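Local structure of putative epoxide hydrolase protein (Klebsiella pneumoniae subsp. pneumoniae, 5BOV) at residues Q32-L37 / K57-I62; K128-V133 / P241-P246; H38-D43 / F109-R114. The protein is probably a hydrolase of the alpha/beta-hydrolase fold, possibly acting on epoxides, with monoacylglycerol lipase activity also conceivable. All coordinates share one frame; numbering follows the deposited sequence. Where two conformers were deposited one is given.

Interaction 1 of 3, residues Q32-L37 / K57-I62; sequences QPVILL and KGYRVI
Val-34 and Arg-60 sit in the middle of a parallel ladder of four backbone hydrogen bonds. Val-34 N gives to Arg-60 O (2.8 Å), and Ile-62 N gives to Val-34 O (2.8 Å). Arg-60 N to Gln-32 O and Leu-36 N to Ile-62 O complete the set. CA-H...O contacts fill in between, such as Pro-33 CA to Arg-60 O at 3.2 Å.

Apolar contacts line both faces of the pair. On the Val-34 face, Val-34 CG2 meets the Tyr-59 ring at CD2 (3.5 Å), and CB and CG of Gln-32 lie along the same CD2-CE2 flank. Further on, Leu-36 CD1 touches Val-61 CG1 at 3.5 Å. On the other face Ile-35 and Ile-62 run side by side, CG1 to CB 4.0 Å.

Polar ends lead elsewhere. The Gln-32 chain bends at chi2 (58°), and NE2 turns back to give a bond to Pro-33 O (3.1 Å). Tyr-59 OH bonds Asp-302, and the extended Arg-60 reaches Asp-25 in a salt bridge. Gly-58, at positive phi, closes helix 50-56 in a Schellman motif. Strand, helix and neighbouring parallel strand form a beta-alpha-beta unit of the alpha/beta-hydrolase sheet.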
# COMPACT_ATOMS: atom_id res chain seq x y z
N GLN A 32 -11.40 -14.17 11.58
CA GLN A 32 -11.44 -13.76 10.18
C GLN A 32 -10.14 -13.05 9.86
O GLN A 32 -9.85 -12.04 10.44
CB GLN A 32 -12.61 -12.77 9.97
CG GLN A 32 -12.64 -12.11 8.57
CD GLN A 32 -12.71 -13.08 7.41
OE1 GLN A 32 -13.62 -13.89 7.36
NE2 GLN A 32 -11.81 -12.94 6.44
N PRO A 33 -9.42 -13.51 8.82
CA PRO A 33 -8.17 -12.79 8.50
C PRO A 33 -8.38 -11.45 7.79
O PRO A 33 -9.20 -11.35 6.89
CB PRO A 33 -7.39 -13.79 7.56
CG PRO A 33 -8.06 -15.12 7.81
CD PRO A 33 -9.47 -14.83 8.16
N VAL A 34 -7.55 -10.46 8.18
CA VAL A 34 -7.47 -9.15 7.56
C VAL A 34 -5.99 -8.85 7.31
O VAL A 34 -5.18 -9.07 8.21
CB VAL A 34 -8.00 -8.05 8.51
CG1 VAL A 34 -7.98 -6.70 7.85
CG2 VAL A 34 -9.38 -8.36 9.02
N ILE A 35 -5.65 -8.39 6.10
CA ILE A 35 -4.28 -8.05 5.73
C ILE A 35 -4.26 -6.57 5.40
O ILE A 35 -5.05 -6.11 4.55
CB ILE A 35 -3.75 -8.90 4.55
CG1 ILE A 35 -3.85 -10.40 4.92
CG2 ILE A 35 -2.32 -8.48 4.22
CD1 ILE A 35 -3.47 -11.32 3.79
N LEU A 36 -3.42 -5.84 6.13
CA LEU A 36 -3.40 -4.38 6.08
C LEU A 36 -2.08 -4.01 5.43
O LEU A 36 -1.01 -4.27 5.96
CB LEU A 36 -3.48 -3.78 7.49
CG LEU A 36 -4.73 -4.20 8.31
CD1 LEU A 36 -4.60 -3.69 9.75
CD2 LEU A 36 -6.02 -3.73 7.66
N LEU A 37 -2.18 -3.21 4.34
CA LEU A 37 -1.00 -2.90 3.53
C LEU A 37 -0.71 -1.42 3.52
O LEU A 37 -1.57 -0.56 3.14
CB LEU A 37 -1.25 -3.40 2.11
CG LEU A 37 -1.52 -4.89 1.92
CD1 LEU A 37 -1.77 -5.21 0.46
CD2 LEU A 37 -0.40 -5.77 2.48
N LYS A 57 -11.73 -7.05 18.44
CA LYS A 57 -13.06 -7.34 17.92
C LYS A 57 -13.14 -8.70 17.18
O LYS A 57 -14.15 -9.03 16.58
CB LYS A 57 -13.48 -6.22 16.95
CG LYS A 57 -13.88 -4.88 17.66
CD LYS A 57 -15.36 -4.82 18.17
CE LYS A 57 -15.82 -3.90 19.30
NZ LYS A 57 -17.29 -3.96 19.43
N GLY A 58 -12.11 -9.52 17.33
CA GLY A 58 -12.10 -10.91 16.92
C GLY A 58 -11.58 -11.22 15.53
O GLY A 58 -11.72 -12.36 15.07
N TYR A 59 -10.90 -10.25 14.92
CA TYR A 59 -10.21 -10.50 13.67
C TYR A 59 -8.79 -10.97 13.88
O TYR A 59 -8.11 -10.61 14.85
CB TYR A 59 -10.16 -9.20 12.84
CG TYR A 59 -11.55 -8.75 12.35
CD1 TYR A 59 -12.37 -7.97 13.13
CD2 TYR A 59 -12.03 -9.17 11.11
CE1 TYR A 59 -13.64 -7.63 12.72
CE2 TYR A 59 -13.31 -8.84 10.67
CZ TYR A 59 -14.10 -8.06 11.45
OH TYR A 59 -15.37 -7.71 11.05
N ARG A 60 -8.29 -11.80 12.95
CA ARG A 60 -6.89 -12.10 12.88
C ARG A 60 -6.28 -11.07 11.93
O ARG A 60 -6.63 -11.09 10.75
CB ARG A 60 -6.65 -13.49 12.35
CG ARG A 60 -5.18 -13.81 12.37
CD ARG A 60 -4.76 -14.92 11.48
NE ARG A 60 -3.33 -15.18 11.43
CZ ARG A 60 -2.88 -16.28 10.84
NH1 ARG A 60 -3.74 -17.11 10.28
NH2 ARG A 60 -1.59 -16.52 10.75
N VAL A 61 -5.25 -10.35 12.40
CA VAL A 61 -4.71 -9.23 11.59
C VAL A 61 -3.23 -9.45 11.25
O VAL A 61 -2.36 -9.68 12.11
CB VAL A 61 -4.86 -7.92 12.36
CG1 VAL A 61 -4.56 -6.75 11.45
CG2 VAL A 61 -6.28 -7.82 12.90
N ILE A 62 -2.95 -9.39 9.95
CA ILE A 62 -1.60 -9.51 9.39
C ILE A 62 -1.18 -8.17 8.83
O ILE A 62 -1.92 -7.57 8.01
CB ILE A 62 -1.59 -10.53 8.23
CG1 ILE A 62 -2.17 -11.90 8.62
CG2 ILE A 62 -0.19 -10.65 7.64
CD1 ILE A 62 -1.37 -12.55 9.64

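Interaction 2 of 3, residues K128-V133 / P241-P246; sequences KSLVSV and PPITVP
Leu-130 and Pro-246 share the hydrogen bond that joins the two segments. Leu-130 N gives to Pro-246 O at 2.9 Å, with an angle of 151° at the hydrogen. The same oxygen takes a CA-H...O contact from Ser-129 CA (3.2 Å), so one N-H bond and a bent CA-H...O contact meet at one carbonyl. The proline ring meets the chain one residue earlier. Its CD lies 3.4 Å from Lys-128 O, and its CB faces Ser-129 CB at 4.2 Å.

The rest of the first shell is aliphatic and centres on Leu-130. Its CG is anti to the backbone N (chi1 176°), and the branch extends toward Ile-243. The two side chains cross at about a right angle. Leu-130 CD2 faces two methyls of Ile-243, CG2 and CD1, each 4.0 Å away. Nearer the backbone, Leu-130 CB packs on Val-245 CG2 at 4.1 Å. Ile-243 and Val-245 therefore both turn to the same leucine. The touching parts run at 107° to each other, so 243-246 comes in across 128-130.

Helix 111-122 packs on this cluster: Leu-130 touches Ala-116 and Asp-117, and Ile-243 also meets Asp-117. Ser-129 OG is bonded to Asp-105, and Lys-128 NZ forms a salt bridge with Asp-302. Past Pro-246 the backbone pairing continues from Leu-130 to Ile-248.

The contact is where strand 247-252 begins to pair beside strand 127-133. The mostly helical excursion between them lies where alpha/beta hydrolases commonly carry a cap, and here the chain rejoins the central parallel sheet.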
# COMPACT_ATOMS: atom_id res chain seq x y z
N LYS A 128 -11.95 -11.55 0.40
CA LYS A 128 -13.33 -11.51 0.87
C LYS A 128 -13.99 -10.14 0.65
O LYS A 128 -15.15 -10.06 0.24
CB LYS A 128 -13.37 -11.96 2.36
CG LYS A 128 -14.72 -11.98 2.97
CD LYS A 128 -14.63 -12.49 4.43
CE LYS A 128 -16.02 -12.64 4.96
NZ LYS A 128 -16.66 -11.35 5.28
N SER A 129 -13.29 -9.07 1.06
CA SER A 129 -13.75 -7.72 0.83
C SER A 129 -12.50 -6.84 0.84
O SER A 129 -11.42 -7.30 1.23
CB SER A 129 -14.70 -7.26 1.89
OG SER A 129 -14.06 -7.15 3.19
N LEU A 130 -12.67 -5.64 0.37
CA LEU A 130 -11.60 -4.68 0.13
C LEU A 130 -11.91 -3.28 0.62
O LEU A 130 -13.02 -2.79 0.45
CB LEU A 130 -11.40 -4.61 -1.40
CG LEU A 130 -10.41 -3.62 -1.94
CD1 LEU A 130 -8.98 -3.93 -1.45
CD2 LEU A 130 -10.48 -3.55 -3.48
N VAL A 131 -10.95 -2.68 1.37
CA VAL A 131 -10.98 -1.28 1.67
C VAL A 131 -9.84 -0.65 0.88
O VAL A 131 -8.69 -0.97 1.10
CB VAL A 131 -10.86 -0.96 3.17
CG1 VAL A 131 -10.79 0.52 3.40
CG2 VAL A 131 -12.07 -1.53 3.89
N SER A 132 -10.19 0.22 -0.07
CA SER A 132 -9.18 0.82 -0.96
C SER A 132 -9.22 2.33 -0.83
O SER A 132 -10.12 3.01 -1.36
CB SER A 132 -9.45 0.38 -2.42
OG SER A 132 -8.38 0.74 -3.27
N VAL A 133 -8.23 2.88 -0.14
CA VAL A 133 -8.18 4.31 0.01
C VAL A 133 -7.80 4.98 -1.33
O VAL A 133 -6.84 4.53 -2.00
CB VAL A 133 -7.16 4.78 1.05
CG1 VAL A 133 -7.06 6.30 1.13
CG2 VAL A 133 -7.45 4.17 2.40
N PRO A 241 -9.01 -4.04 -15.36
CA PRO A 241 -10.09 -4.92 -15.00
C PRO A 241 -10.88 -4.43 -13.78
O PRO A 241 -10.28 -3.95 -12.84
CB PRO A 241 -9.38 -6.23 -14.69
CG PRO A 241 -8.06 -5.79 -14.20
CD PRO A 241 -7.71 -4.67 -15.11
N PRO A 242 -12.18 -4.63 -13.74
CA PRO A 242 -12.91 -4.19 -12.58
C PRO A 242 -12.74 -5.13 -11.40
O PRO A 242 -12.28 -6.27 -11.58
CB PRO A 242 -14.35 -4.24 -13.07
CG PRO A 242 -14.37 -5.31 -14.11
CD PRO A 242 -13.07 -5.08 -14.84
N ILE A 243 -12.99 -4.60 -10.21
CA ILE A 243 -12.93 -5.41 -8.99
C ILE A 243 -14.34 -5.84 -8.67
O ILE A 243 -15.28 -5.01 -8.52
CB ILE A 243 -12.29 -4.58 -7.89
CG1 ILE A 243 -10.78 -4.50 -8.21
CG2 ILE A 243 -12.51 -5.24 -6.54
CD1 ILE A 243 -10.05 -3.43 -7.50
N THR A 244 -14.51 -7.14 -8.47
CA THR A 244 -15.82 -7.73 -8.31
C THR A 244 -16.22 -7.97 -6.84
O THR A 244 -17.36 -8.32 -6.54
CB THR A 244 -15.88 -9.12 -9.04
OG1 THR A 244 -14.98 -10.04 -8.42
CG2 THR A 244 -15.59 -8.97 -10.51
N VAL A 245 -15.24 -7.85 -5.91
CA VAL A 245 -15.48 -8.18 -4.52
C VAL A 245 -16.06 -6.99 -3.78
O VAL A 245 -15.93 -5.83 -4.22
CB VAL A 245 -14.20 -8.65 -3.79
CG1 VAL A 245 -13.53 -9.77 -4.62
CG2 VAL A 245 -13.23 -7.55 -3.53
N PRO A 246 -16.77 -7.24 -2.68
CA PRO A 246 -17.33 -6.10 -1.92
C PRO A 246 -16.23 -5.10 -1.50
O PRO A 246 -15.25 -5.51 -0.95
CB PRO A 246 -17.98 -6.75 -0.68
CG PRO A 246 -18.27 -8.12 -1.15
CD PRO A 246 -17.15 -8.52 -2.05

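Interaction 3 of 3, residues H38-D43 / F109-R114; sequences HGWPYD and FDWGAR
His-38 and Gly-39 pass over one face of the Phe-109 ring, with Gly-39 N 3.5 Å from Phe-109 CZ. The imidazole is held by its own segment: His-38 ND1 gives a nearly straight bond to Gly-39 O (3.0 Å), with the acceptor in the ring plane. His-38 ND1 and Tyr-42 N approach that oxygen from opposite faces of its carbonyl plane. Gly-39 CA packs 3.5 Å from Phe-109 O and close to Asp-110, which leaves no room for a CB.

Trp-40 N gives to Asp-110 OD2 at 2.8 Å and 164°, on the anti side of the carboxylate and 23° out of its plane. Asp-110 CG is anti to the backbone N (chi1 -176°), which carries OD2 to this N-H. Trp-111 N also bonds OD2, so this oxygen has two backbone N-H partners, the second weak. Trp-40 CB sits over the five-membered ring of Trp-111, a CH-pi contact of 3.6 Å to the centroid. The two indoles are nearly parallel but slid apart. A cis peptide leads into Pro-41. Tyr-42 and Phe-109 then form an offset edge-to-face pair, the edge of Phe-109 toward the face of Tyr-42, with centroids 5.3 Å apart.

The positive phi of Asp-110 and the glycines around it fit a nucleophile elbow. The placement of Trp-40 N and Trp-111 N is consistent with the oxyanion hole of related hydrolases. The contact lies between the ends of strands 32-37 and 104-108 and the start of helix 111-122. Trp-183 of helix 175-186 stacks on Tyr-42, and Tyr-217 of helix 209-220 bonds Trp-111 NE1.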
# COMPACT_ATOMS: atom_id res chain seq x y z
N HIS A 38 0.53 -1.07 3.88
CA HIS A 38 0.93 0.34 3.92
C HIS A 38 1.32 0.88 2.54
O HIS A 38 1.42 0.12 1.57
CB HIS A 38 2.07 0.49 4.92
CG HIS A 38 3.36 -0.14 4.50
ND1 HIS A 38 4.21 0.46 3.59
CD2 HIS A 38 3.91 -1.34 4.77
CE1 HIS A 38 5.24 -0.33 3.35
NE2 HIS A 38 5.11 -1.41 4.10
N GLY A 39 1.60 2.18 2.54
CA GLY A 39 2.00 2.88 1.36
C GLY A 39 3.40 3.46 1.46
O GLY A 39 4.16 3.16 2.40
N TRP A 40 3.69 4.32 0.49
CA TRP A 40 5.05 4.97 0.37
C TRP A 40 4.93 6.46 0.79
O TRP A 40 3.98 7.13 0.30
CB TRP A 40 5.57 4.94 -1.07
CG TRP A 40 6.88 5.60 -1.20
CD1 TRP A 40 8.07 5.03 -1.00
CD2 TRP A 40 7.14 6.95 -1.56
NE1 TRP A 40 9.08 5.94 -1.17
CE2 TRP A 40 8.52 7.14 -1.52
CE3 TRP A 40 6.33 8.04 -1.84
CZ2 TRP A 40 9.12 8.39 -1.76
CZ3 TRP A 40 6.92 9.24 -2.14
CH2 TRP A 40 8.31 9.42 -2.06
N PRO A 41 5.86 7.01 1.58
CA PRO A 41 6.93 6.31 2.28
C PRO A 41 6.57 6.08 3.74
O PRO A 41 6.93 6.84 4.64
CB PRO A 41 8.09 7.32 2.13
CG PRO A 41 7.40 8.68 2.06
CD PRO A 41 5.95 8.47 1.75
N TYR A 42 5.67 5.12 3.93
CA TYR A 42 5.11 4.80 5.25
C TYR A 42 5.48 3.39 5.61
O TYR A 42 6.25 2.72 4.87
CB TYR A 42 3.61 5.01 5.26
CG TYR A 42 3.22 6.41 4.77
CD1 TYR A 42 3.07 7.42 5.67
CD2 TYR A 42 2.91 6.67 3.45
CE1 TYR A 42 2.69 8.72 5.27
CE2 TYR A 42 2.51 7.90 3.04
CZ TYR A 42 2.40 8.93 3.94
OH TYR A 42 2.00 10.16 3.49
N ASP A 43 4.96 2.86 6.71
CA ASP A 43 5.24 1.46 7.03
C ASP A 43 4.12 0.85 7.88
O ASP A 43 3.04 1.43 7.96
CB ASP A 43 6.62 1.25 7.67
CG ASP A 43 6.67 1.61 9.12
OD1 ASP A 43 5.75 2.28 9.63
OD2 ASP A 43 7.74 1.31 9.71
N PHE A 109 -3.64 1.69 1.57
CA PHE A 109 -3.55 3.04 0.98
C PHE A 109 -2.26 3.15 0.16
O PHE A 109 -1.31 2.45 0.41
CB PHE A 109 -3.66 4.18 2.07
CG PHE A 109 -2.44 4.24 2.99
CD1 PHE A 109 -2.27 3.27 4.01
CD2 PHE A 109 -1.44 5.19 2.80
CE1 PHE A 109 -1.14 3.33 4.81
CE2 PHE A 109 -0.31 5.28 3.64
CZ PHE A 109 -0.18 4.34 4.65
N ASP A 110 -2.29 4.01 -0.86
CA ASP A 110 -1.16 4.28 -1.73
C ASP A 110 -0.65 2.97 -2.32
O ASP A 110 -1.49 2.21 -2.82
CB ASP A 110 -0.11 5.17 -0.98
CG ASP A 110 1.00 5.55 -1.84
OD1 ASP A 110 0.78 6.33 -2.86
OD2 ASP A 110 2.10 5.05 -1.71
N TRP A 111 0.63 2.63 -2.26
CA TRP A 111 1.09 1.34 -2.85
C TRP A 111 0.28 0.17 -2.29
O TRP A 111 0.07 -0.82 -2.98
CB TRP A 111 2.53 1.06 -2.53
CG TRP A 111 3.57 1.97 -3.14
CD1 TRP A 111 3.40 3.12 -3.79
CD2 TRP A 111 4.98 1.73 -3.11
NE1 TRP A 111 4.64 3.67 -4.15
CE2 TRP A 111 5.62 2.83 -3.76
CE3 TRP A 111 5.78 0.73 -2.56
CZ2 TRP A 111 7.03 2.92 -3.86
CZ3 TRP A 111 7.16 0.80 -2.72
CH2 TRP A 111 7.76 1.89 -3.33
N GLY A 112 -0.10 0.23 -1.01
CA GLY A 112 -0.85 -0.84 -0.44
C GLY A 112 -2.27 -1.00 -1.01
O GLY A 112 -2.79 -2.11 -1.09
N ALA A 113 -2.90 0.11 -1.34
CA ALA A 113 -4.19 0.09 -2.00
C ALA A 113 -4.06 -0.49 -3.39
O ALA A 113 -4.85 -1.31 -3.83
CB ALA A 113 -4.86 1.44 -2.07
N ARG A 114 -3.05 -0.00 -4.15
CA ARG A 114 -2.78 -0.57 -5.47
C ARG A 114 -2.55 -2.06 -5.41
O ARG A 114 -3.14 -2.83 -6.16
CB ARG A 114 -1.59 0.10 -6.06
CG ARG A 114 -1.24 -0.34 -7.44
CD ARG A 114 0.09 0.28 -7.89
NE ARG A 114 1.18 -0.31 -7.15
CZ ARG A 114 2.39 0.21 -6.99
NH1 ARG A 114 2.70 1.40 -7.48
NH2 ARG A 114 3.32 -0.52 -6.36

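In the fold
From the N terminus, strand 32-37 runs directly into the loop 38-43. Interaction 1 closes the loop through helix 50-56 when the chain returns at 57-62. Interaction 3 closes later, at 109-114, after strand 104-108. The segments of these two contacts alternate, so they cross, and Leu-37 packs on Gly-112 where they meet. Helix 111-122 then leads to strand 127-133, where interaction 2 opens. It closes a long, mostly helical excursion at 241-246 and follows the other two in series. Val-133 touches Phe-109, and Gln-32 touches Lys-128. Interactions 1 and 2 reach the same sheet, and interaction 3 joins the loop after strand 32-37 to the start of helix 111-122.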